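Local atomic coordinates of cytosolic IMP-GMP specific 5'-nucleotidase (Legionella pneumophila subsp. pneumophila, PDB entry 4OHF), a protein that probably hydrolyses the nucleoside monophosphates IMP and GMP, as a magnesium-dependent 5'-nucleotidase of the HAD clan. Residues 6-11 / 446-451; 317-322 / 426-431; 2-7 / 433-438. All coordinates share one frame; numbering follows the deposited sequence.

Contact 1: residues 6-11 / 446-451; sequences VFVNRI and FRANRR. With PO4 (phosphate ion), chain I.
V8 has CG1 anti to its backbone N (chi1 -168°), and F446 has CG anti to its carbonyl carbon (chi1 -71°); together these torsions set the valine methyls against F446 CB and the CD1 side of the ring. The contact lies at one margin of the HAD-type mixed sheet, where strand 7-8 is the outermost strand within the chain and 446-451 runs alongside as a loop. No hydrogen bond joins the two segments, so apolar contact does most of the joining. V8 CG2 lies 3.7 Å from F446 CD1. Further along the ring, V6 CG1 comes 3.6 Å from F446 CE1, and both valine side chains cross the phenylalanine at about a right angle. A448 CB sits against the backbone oxygens of V8 and N9, while I11 and R447 lie side by side pointing the same way, with I11 CD1 3.7 Å from R447 NH1. A CA-H...O contact from I11 to F446 O accompanies the backbone bonding of F446 with I12, which fixes the loop to the chain just beyond.

The CB atoms of N9 and R10 point away from 446-451, and their polar ends bond outside it: N9 ND2 to A427 O, and R10 NH1 to D424 O. The R10 guanidinium meets a phosphate ion, probably from the crystallisation liquor, edge-on through two N-H groups; K313 of the same chain and Y113 of the second subunit also bond to this ion. R10 NE reaches phosphate O3 at 3.2 Å, and R10 NH2 makes an almost straight bond (176°) to phosphate O2 at 3.0 Å.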
loop_
_atom_site.group_PDB
_atom_site.type_symbol
_atom_site.label_atom_id
_atom_site.label_comp_id
_atom_site.label_asym_id
_atom_site.label_seq_id
_atom_site.Cartn_x
_atom_site.Cartn_y
_atom_site.Cartn_z
ATOM N N VAL B 6 12.166 35.598 -13.109
ATOM C CA VAL B 6 12.312 34.181 -12.821
ATOM C C VAL B 6 12.241 34.033 -11.307
ATOM O O VAL B 6 13.023 34.622 -10.581
ATOM C CB VAL B 6 13.654 33.629 -13.352
ATOM C CG1 VAL B 6 13.909 32.237 -12.789
ATOM C CG2 VAL B 6 13.617 33.579 -14.872
ATOM N N PHE B 7 11.280 33.253 -10.836
ATOM C CA PHE B 7 11.093 33.042 -9.415
ATOM C C PHE B 7 11.874 31.832 -8.970
ATOM O O PHE B 7 11.857 30.805 -9.639
ATOM C CB PHE B 7 9.608 32.900 -9.152
ATOM C CG PHE B 7 8.820 34.002 -9.779
ATOM C CD1 PHE B 7 8.987 35.318 -9.353
ATOM C CD2 PHE B 7 7.987 33.749 -10.863
ATOM C CE1 PHE B 7 8.337 36.366 -10.006
ATOM C CE2 PHE B 7 7.334 34.786 -11.522
ATOM C CZ PHE B 7 7.507 36.099 -11.096
ATOM N N VAL B 8 12.568 31.971 -7.841
ATOM C CA VAL B 8 13.428 30.913 -7.326
ATOM C C VAL B 8 12.956 30.274 -6.027
ATOM O O VAL B 8 12.742 30.958 -5.031
ATOM C CB VAL B 8 14.872 31.453 -7.121
ATOM C CG1 VAL B 8 15.828 30.311 -6.883
ATOM C CG2 VAL B 8 15.292 32.293 -8.326
ATOM N N ASN B 9 12.793 28.953 -6.052
ATOM C CA ASN B 9 12.384 28.209 -4.866
ATOM C C ASN B 9 13.598 27.568 -4.194
ATOM O O ASN B 9 13.637 27.407 -2.981
ATOM C CB ASN B 9 11.378 27.106 -5.218
ATOM C CG ASN B 9 10.044 27.661 -5.694
ATOM O OD1 ASN B 9 9.549 28.655 -5.156
ATOM N ND2 ASN B 9 9.449 27.016 -6.701
ATOM N N ARG B 10 14.586 27.206 -5.000
ATOM C CA ARG B 10 15.799 26.564 -4.509
ATOM C C ARG B 10 16.966 26.936 -5.398
ATOM O O ARG B 10 16.798 27.157 -6.595
ATOM C CB ARG B 10 15.674 25.048 -4.549
ATOM C CG ARG B 10 14.928 24.416 -3.426
ATOM C CD ARG B 10 14.958 22.900 -3.601
ATOM N NE ARG B 10 14.153 22.468 -4.737
ATOM C CZ ARG B 10 12.839 22.659 -4.814
ATOM N NH1 ARG B 10 12.201 23.275 -3.815
ATOM N NH2 ARG B 10 12.165 22.241 -5.883
ATOM N N ILE B 11 18.150 26.977 -4.802
ATOM C CA ILE B 11 19.364 27.299 -5.529
ATOM C C ILE B 11 19.590 26.382 -6.728
ATOM O O ILE B 11 19.358 25.185 -6.651
ATOM C CB ILE B 11 20.610 27.146 -4.618
ATOM C CG1 ILE B 11 20.598 28.208 -3.521
ATOM C CG2 ILE B 11 21.898 27.239 -5.451
ATOM C CD1 ILE B 11 21.650 27.967 -2.448
ATOM N N PHE B 446 20.957 31.176 -9.357
ATOM C CA PHE B 446 19.655 31.459 -8.775
ATOM C C PHE B 446 19.554 31.100 -7.292
ATOM O O PHE B 446 19.821 29.959 -6.897
ATOM C CB PHE B 446 18.568 30.696 -9.539
ATOM C CG PHE B 446 18.295 31.227 -10.923
ATOM C CD1 PHE B 446 17.702 32.473 -11.109
ATOM C CD2 PHE B 446 18.604 30.471 -12.045
ATOM C CE1 PHE B 446 17.420 32.949 -12.391
ATOM C CE2 PHE B 446 18.322 30.945 -13.329
ATOM C CZ PHE B 446 17.733 32.181 -13.496
ATOM N N ARG B 447 19.166 32.076 -6.478
ATOM C CA ARG B 447 18.981 31.876 -5.038
ATOM C C ARG B 447 17.563 32.290 -4.657
ATOM O O ARG B 447 16.933 33.116 -5.327
ATOM C CB ARG B 447 19.963 32.720 -4.216
ATOM C CG ARG B 447 21.402 32.254 -4.226
ATOM C CD ARG B 447 22.308 33.305 -3.583
ATOM N NE ARG B 447 23.711 32.905 -3.609
ATOM C CZ ARG B 447 24.192 31.880 -2.918
ATOM N NH1 ARG B 447 23.380 31.171 -2.149
ATOM N NH2 ARG B 447 25.472 31.543 -3.023
ATOM N N ALA B 448 17.064 31.727 -3.567
ATOM C CA ALA B 448 15.732 32.063 -3.107
ATOM C C ALA B 448 15.801 33.067 -1.971
ATOM O O ALA B 448 16.715 33.023 -1.147
ATOM C CB ALA B 448 15.031 30.823 -2.642
ATOM N N ASN B 449 14.840 33.979 -1.934
ATOM C CA ASN B 449 14.776 34.964 -0.867
ATOM C C ASN B 449 14.280 34.182 0.341
ATOM O O ASN B 449 13.433 33.305 0.187
ATOM C CB ASN B 449 13.765 36.048 -1.220
ATOM C CG ASN B 449 14.073 36.727 -2.544
ATOM O OD1 ASN B 449 13.170 37.224 -3.228
ATOM N ND2 ASN B 449 15.357 36.769 -2.908
ATOM N N ARG B 450 14.798 34.479 1.532
ATOM C CA ARG B 450 14.361 33.766 2.742
ATOM C C ARG B 450 12.838 33.762 2.841
ATOM O O ARG B 450 12.185 34.752 2.518
ATOM C CB ARG B 450 14.924 34.427 4.007
ATOM C CG ARG B 450 16.057 33.689 4.707
ATOM C CD ARG B 450 16.140 34.149 6.156
ATOM N NE ARG B 450 15.918 35.592 6.276
ATOM C CZ ARG B 450 15.749 36.237 7.429
ATOM N NH1 ARG B 450 15.781 35.566 8.580
ATOM N NH2 ARG B 450 15.536 37.550 7.437
ATOM N N ARG B 451 12.273 32.655 3.302
ATOM C CA ARG B 451 10.825 32.559 3.434
ATOM C C ARG B 451 10.345 33.075 4.799
ATOM O O ARG B 451 9.155 33.367 4.976
ATOM C CB ARG B 451 10.370 31.107 3.217
HETATM P P PO4 I . 15.108 20.562 -8.114
HETATM O O1 PO4 I . 15.636 20.703 -9.494
HETATM O O2 PO4 I . 13.686 20.986 -8.081
HETATM O O3 PO4 I . 15.899 21.415 -7.194
HETATM O O4 PO4 I . 15.209 19.149 -7.678
#

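Contact 2: residues 317-322 / 426-431; sequences NWRTAL and FACIYM. With PO4 (phosphate ion), chain I.
T320 and C428 open a run of backbone hydrogen bonds, C428 N to T320 O at 3.0 Å. Beyond it L322 uses both its polar backbone atoms: its N donates to I429 O at 3.0 Å and its O accepts from M431 N at 3.1 Å. This is parallel bridging about L322 and Y430, and the short strands 319-322 and 429-431 run 24° apart in direction. T320 OG1, turned between its backbone N and carbonyl carbon (chi1 54°), donates to F426 O, a bond whose modelled length is doubtful at this resolution; K313 NZ also bonds this hydroxyl. A phosphate ion is gripped beside it. R319 NE and NH2 meet phosphate O1 and O3 at the guanidinium edge, each at 2.8 Å, and T320 N adds a bond to O1.

Packing closes in around F426. T320 CB stands over one face of the ring as a CH-pi contact, 4.0 Å from the centroid and 24° off its normal, and L322 CD1 approaches F426 CE1 at 3.8 Å. L322 CB packs against A427 CB at 3.6 Å, while A321 CB touches I429 CG1.

The pair lies inside the mixed sheet of the HAD-like core. Strand 298-302, which leads toward the magnesium ligand D303, bonds to the far edge of 319-322; strand 7-8 flanks 429-431, and helix 434-438 packs L437 on I429 and M431.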
loop_
_atom_site.group_PDB
_atom_site.type_symbol
_atom_site.label_atom_id
_atom_site.label_comp_id
_atom_site.label_asym_id
_atom_site.label_seq_id
_atom_site.Cartn_x
_atom_site.Cartn_y
_atom_site.Cartn_z
ATOM N N ASN B 317 16.614 12.533 -10.537
ATOM C CA ASN B 317 17.756 13.322 -10.059
ATOM C C ASN B 317 18.197 14.474 -10.966
ATOM O O ASN B 317 19.218 15.124 -10.718
ATOM C CB ASN B 317 18.959 12.428 -9.659
ATOM C CG ASN B 317 19.955 12.205 -10.787
ATOM O OD1 ASN B 317 21.059 11.710 -10.555
ATOM N ND2 ASN B 317 19.574 12.552 -12.009
ATOM N N TRP B 318 17.400 14.726 -12.002
ATOM C CA TRP B 318 17.631 15.841 -12.924
ATOM C C TRP B 318 17.049 17.082 -12.245
ATOM O O TRP B 318 16.093 16.983 -11.474
ATOM C CB TRP B 318 16.832 15.655 -14.217
ATOM C CG TRP B 318 17.381 14.729 -15.250
ATOM C CD1 TRP B 318 18.435 13.868 -15.126
ATOM C CD2 TRP B 318 16.885 14.573 -16.583
ATOM N NE1 TRP B 318 18.621 13.186 -16.304
ATOM C CE2 TRP B 318 17.683 13.600 -17.215
ATOM C CE3 TRP B 318 15.839 15.164 -17.302
ATOM C CZ2 TRP B 318 17.471 13.201 -18.538
ATOM C CZ3 TRP B 318 15.627 14.768 -18.615
ATOM C CH2 TRP B 318 16.442 13.794 -19.219
ATOM N N ARG B 319 17.600 18.249 -12.537
ATOM C CA ARG B 319 17.028 19.454 -11.968
ATOM C C ARG B 319 15.764 19.729 -12.783
ATOM O O ARG B 319 15.773 19.636 -14.015
ATOM C CB ARG B 319 18.005 20.623 -12.087
ATOM C CG ARG B 319 19.349 20.354 -11.420
ATOM C CD ARG B 319 19.168 19.832 -10.016
ATOM N NE ARG B 319 18.445 20.788 -9.186
ATOM C CZ ARG B 319 18.962 21.918 -8.715
ATOM N NH1 ARG B 319 20.222 22.230 -8.992
ATOM N NH2 ARG B 319 18.214 22.741 -7.980
ATOM N N THR B 320 14.666 20.043 -12.104
ATOM C CA THR B 320 13.420 20.337 -12.801
ATOM C C THR B 320 12.953 21.782 -12.590
ATOM O O THR B 320 12.949 22.298 -11.473
ATOM C CB THR B 320 12.299 19.379 -12.364
ATOM O OG1 THR B 320 12.174 19.417 -10.944
ATOM C CG2 THR B 320 12.610 17.963 -12.785
ATOM N N ALA B 321 12.573 22.434 -13.683
ATOM C CA ALA B 321 12.088 23.803 -13.638
ATOM C C ALA B 321 10.693 23.806 -14.248
ATOM O O ALA B 321 10.297 22.871 -14.932
ATOM C CB ALA B 321 13.007 24.713 -14.422
ATOM N N LEU B 322 9.950 24.866 -14.023
ATOM C CA LEU B 322 8.597 24.919 -14.529
ATOM C C LEU B 322 8.201 26.262 -15.150
ATOM O O LEU B 322 8.678 27.331 -14.761
ATOM C CB LEU B 322 7.662 24.598 -13.377
ATOM C CG LEU B 322 6.255 24.142 -13.680
ATOM C CD1 LEU B 322 6.311 22.784 -14.328
ATOM C CD2 LEU B 322 5.461 24.091 -12.368
ATOM N N PHE B 426 8.190 20.763 -6.926
ATOM C CA PHE B 426 8.696 20.267 -8.187
ATOM C C PHE B 426 9.652 21.197 -8.911
ATOM O O PHE B 426 10.580 20.734 -9.557
ATOM C CB PHE B 426 7.519 19.914 -9.103
ATOM C CG PHE B 426 7.922 19.546 -10.505
ATOM C CD1 PHE B 426 8.190 20.535 -11.454
ATOM C CD2 PHE B 426 8.036 18.211 -10.884
ATOM C CE1 PHE B 426 8.563 20.191 -12.756
ATOM C CE2 PHE B 426 8.408 17.856 -12.180
ATOM C CZ PHE B 426 8.672 18.844 -13.116
ATOM N N ALA B 427 9.438 22.500 -8.818
ATOM C CA ALA B 427 10.294 23.431 -9.540
ATOM C C ALA B 427 11.301 24.176 -8.704
ATOM O O ALA B 427 10.935 24.809 -7.718
ATOM C CB ALA B 427 9.437 24.453 -10.302
ATOM N N CYS B 428 12.568 24.128 -9.112
ATOM C CA CYS B 428 13.590 24.860 -8.382
ATOM C C CYS B 428 13.384 26.322 -8.764
ATOM O O CYS B 428 13.628 27.222 -7.971
ATOM C CB CYS B 428 14.997 24.347 -8.737
ATOM S SG CYS B 428 15.439 24.301 -10.481
ATOM N N ILE B 429 12.899 26.541 -9.984
ATOM C CA ILE B 429 12.592 27.888 -10.475
ATOM C C ILE B 429 11.414 27.778 -11.430
ATOM O O ILE B 429 11.176 26.717 -12.026
ATOM C CB ILE B 429 13.776 28.551 -11.247
ATOM C CG1 ILE B 429 14.013 27.830 -12.570
ATOM C CG2 ILE B 429 15.024 28.524 -10.408
ATOM C CD1 ILE B 429 14.975 28.517 -13.466
ATOM N N TYR B 430 10.660 28.864 -11.550
ATOM C CA TYR B 430 9.523 28.904 -12.447
ATOM C C TYR B 430 9.338 30.316 -12.989
ATOM O O TYR B 430 9.763 31.287 -12.386
ATOM C CB TYR B 430 8.259 28.402 -11.755
ATOM C CG TYR B 430 7.844 29.156 -10.522
ATOM C CD1 TYR B 430 8.474 28.929 -9.308
ATOM C CD2 TYR B 430 6.789 30.082 -10.563
ATOM C CE1 TYR B 430 8.076 29.591 -8.158
ATOM C CE2 TYR B 430 6.378 30.746 -9.424
ATOM C CZ TYR B 430 7.029 30.496 -8.223
ATOM O OH TYR B 430 6.653 31.158 -7.078
ATOM N N MET B 431 8.730 30.416 -14.163
ATOM C CA MET B 431 8.532 31.697 -14.814
ATOM C C MET B 431 7.268 31.591 -15.652
ATOM O O MET B 431 6.768 30.498 -15.881
ATOM C CB MET B 431 9.739 32.009 -15.707
ATOM C CG MET B 431 10.155 30.889 -16.715
ATOM S SD MET B 431 11.256 29.530 -16.104
ATOM C CE MET B 431 12.045 30.333 -14.867
HETATM P P PO4 I . 15.108 20.562 -8.114
HETATM O O1 PO4 I . 15.636 20.703 -9.494
HETATM O O2 PO4 I . 13.686 20.986 -8.081
HETATM O O3 PO4 I . 15.899 21.415 -7.194
HETATM O O4 PO4 I . 15.209 19.149 -7.678
#

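Contact 3: residues 2-7 / 433-438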
loop_
_atom_site.group_PDB
_atom_site.type_symbol
_atom_site.label_atom_id
_atom_site.label_comp_id
_atom_site.label_asym_id
_atom_site.label_seq_id
_atom_site.Cartn_x
_atom_site.Cartn_y
_atom_site.Cartn_z
ATOM N N ASP B 2 8.214 44.140 -20.626
ATOM C CA ASP B 2 8.396 42.700 -20.252
ATOM C C ASP B 2 9.584 42.527 -19.284
ATOM O O ASP B 2 10.752 42.537 -19.689
ATOM C CB ASP B 2 8.599 41.848 -21.528
ATOM C CG ASP B 2 8.404 40.330 -21.293
ATOM O OD1 ASP B 2 8.374 39.575 -22.297
ATOM O OD2 ASP B 2 8.286 39.879 -20.126
ATOM N N THR B 3 9.264 42.371 -18.002
ATOM C CA THR B 3 10.255 42.178 -16.944
ATOM C C THR B 3 11.032 40.852 -17.023
ATOM O O THR B 3 12.168 40.781 -16.558
ATOM C CB THR B 3 9.578 42.231 -15.571
ATOM O OG1 THR B 3 8.638 41.157 -15.472
ATOM C CG2 THR B 3 8.838 43.542 -15.397
ATOM N N HIS B 4 10.415 39.808 -17.582
ATOM C CA HIS B 4 11.060 38.499 -17.711
ATOM C C HIS B 4 11.580 37.972 -16.364
ATOM O O HIS B 4 12.712 37.509 -16.262
ATOM C CB HIS B 4 12.227 38.571 -18.708
ATOM C CG HIS B 4 11.813 38.576 -20.151
ATOM N ND1 HIS B 4 11.125 37.531 -20.736
ATOM C CD2 HIS B 4 12.038 39.476 -21.140
ATOM C CE1 HIS B 4 10.946 37.786 -22.020
ATOM N NE2 HIS B 4 11.489 38.959 -22.291
ATOM N N LYS B 5 10.743 38.025 -15.339
ATOM C CA LYS B 5 11.127 37.577 -14.009
ATOM C C LYS B 5 11.164 36.070 -13.840
ATOM O O LYS B 5 10.315 35.352 -14.356
ATOM C CB LYS B 5 10.172 38.150 -12.971
ATOM C CG LYS B 5 9.958 39.633 -13.112
ATOM C CD LYS B 5 9.866 40.324 -11.756
ATOM C CE LYS B 5 11.205 40.298 -11.053
ATOM N NZ LYS B 5 12.253 40.841 -11.962
ATOM N N VAL B 6 12.166 35.598 -13.109
ATOM C CA VAL B 6 12.312 34.181 -12.821
ATOM C C VAL B 6 12.241 34.033 -11.307
ATOM O O VAL B 6 13.023 34.622 -10.581
ATOM C CB VAL B 6 13.654 33.629 -13.352
ATOM C CG1 VAL B 6 13.909 32.237 -12.789
ATOM C CG2 VAL B 6 13.617 33.579 -14.872
ATOM N N PHE B 7 11.280 33.253 -10.836
ATOM C CA PHE B 7 11.093 33.042 -9.415
ATOM C C PHE B 7 11.874 31.832 -8.970
ATOM O O PHE B 7 11.857 30.805 -9.639
ATOM C CB PHE B 7 9.608 32.900 -9.152
ATOM C CG PHE B 7 8.820 34.002 -9.779
ATOM C CD1 PHE B 7 8.987 35.318 -9.353
ATOM C CD2 PHE B 7 7.987 33.749 -10.863
ATOM C CE1 PHE B 7 8.337 36.366 -10.006
ATOM C CE2 PHE B 7 7.334 34.786 -11.522
ATOM C CZ PHE B 7 7.507 36.099 -11.096
ATOM N N LYS B 433 6.999 32.190 -18.816
ATOM C CA LYS B 433 7.347 31.574 -20.095
ATOM C C LYS B 433 8.856 31.401 -20.272
ATOM O O LYS B 433 9.658 32.127 -19.696
ATOM C CB LYS B 433 6.767 32.390 -21.266
ATOM C CG LYS B 433 7.255 33.830 -21.349
ATOM C CD LYS B 433 6.674 34.534 -22.557
ATOM C CE LYS B 433 7.140 35.972 -22.615
ATOM N NZ LYS B 433 6.835 36.610 -21.309
ATOM N N LEU B 434 9.228 30.428 -21.086
ATOM C CA LEU B 434 10.619 30.088 -21.344
ATOM C C LEU B 434 11.574 31.239 -21.690
ATOM O O LEU B 434 12.726 31.260 -21.220
ATOM C CB LEU B 434 10.662 29.041 -22.446
ATOM C CG LEU B 434 12.009 28.444 -22.820
ATOM C CD1 LEU B 434 12.658 27.726 -21.608
ATOM C CD2 LEU B 434 11.764 27.470 -23.949
ATOM N N SER B 435 11.126 32.191 -22.507
ATOM C CA SER B 435 12.009 33.289 -22.879
ATOM C C SER B 435 12.355 34.113 -21.636
ATOM O O SER B 435 13.338 34.856 -21.625
ATOM C CB SER B 435 11.360 34.171 -23.961
ATOM O OG SER B 435 10.222 34.855 -23.471
ATOM N N ASP B 436 11.544 33.991 -20.587
ATOM C CA ASP B 436 11.838 34.710 -19.352
ATOM C C ASP B 436 13.181 34.152 -18.876
ATOM O O ASP B 436 14.118 34.890 -18.582
ATOM C CB ASP B 436 10.745 34.472 -18.296
ATOM C CG ASP B 436 9.439 35.203 -18.621
ATOM O OD1 ASP B 436 8.396 34.882 -17.989
ATOM O OD2 ASP B 436 9.452 36.095 -19.508
ATOM N N LEU B 437 13.285 32.836 -18.824
ATOM C CA LEU B 437 14.534 32.226 -18.412
ATOM C C LEU B 437 15.654 32.482 -19.424
ATOM O O LEU B 437 16.740 32.928 -19.049
ATOM C CB LEU B 437 14.357 30.719 -18.214
ATOM C CG LEU B 437 15.651 29.949 -17.946
ATOM C CD1 LEU B 437 16.293 30.464 -16.670
ATOM C CD2 LEU B 437 15.354 28.466 -17.841
ATOM N N LEU B 438 15.395 32.222 -20.703
ATOM C CA LEU B 438 16.435 32.380 -21.716
ATOM C C LEU B 438 16.963 33.796 -21.877
ATOM O O LEU B 438 17.952 34.017 -22.567
ATOM C CB LEU B 438 15.949 31.847 -23.064
ATOM C CG LEU B 438 15.506 30.382 -23.079
ATOM C CD1 LEU B 438 14.972 30.034 -24.454
ATOM C CD2 LEU B 438 16.665 29.483 -22.714
HETATM O O HOH W 1 7.547 35.353 -15.321
#
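H4 and D436, both buried, form the firmly held centre of this contact, whereas D2, near the N terminus, makes a looser, exposed fringe. H4 has CG anti to its carbonyl carbon (chi1 -77°), and its ring presents ND1 to D436 OD2 in a hydrogen bond whose modelled length of 2.5 Å is doubtful at this resolution. This His-carboxylate bond uses the anti lone pair of OD2, which lies 25° out of the imidazole plane; ring and carboxylate planes are 74° apart. The same oxygen receives K433 NZ at 3.2 Å on its syn side, a salt bridge, so two donors grip it. The other oxygen, D436 OD1, is met from above the carboxylate plane by K433 N at 3.1 Å. A water also donates to OD1, at 2.8 Å, and to K5 O, linking the segments. Near the ring edge S435 OG lies 3.3 Å from H4 CE1, but its hydroxyl bonds to E188. Farther along, V6 CG2 rests 3.9 Å from L437 CA.

On the loose side, D2 and K433 reach tip to tip, yet D2 OD1 stands 3.5 Å from K433 NZ, a weak salt bridge that joins D2 to the K433-D436 pair. D2 OD1 also lies over one face of the H4 ring, offset toward the rim. The two nearby carboxylates would tend to favour a protonated imidazole, and the lysine would oppose this. T3 O bonds to Q356 of the second subunit.

The arrangement ties the N-terminal arm to the short, weakly bonded helix 434-438. That helix sets L434 and L437 on I301 of strand 298-302, while L438 packs against helix 189-200.

How the contacts relate
Contacts 1 and 3 start from overlapping N-terminal residues, sharing V6 and F7, and each pairs them with a segment more than 400 residues later; contact 2 falls between these ends in sequence. Its centre is about 11 Å from that of contact 1 and about 14 Å from that of contact 3. Strand 7-8 runs antiparallel to 429-431, which runs parallel to 319-323, so contacts 1 and 2 adjoin in one sheet and meet the same phosphate. Contact 3 follows where 429-431 passes into helix 434-438. M431 CE reaches V6 CG1, and F446 CZ touches L437 CD1. Chain start and C-terminal region thus jointly complete one margin of the HAD core, beside the second subunit.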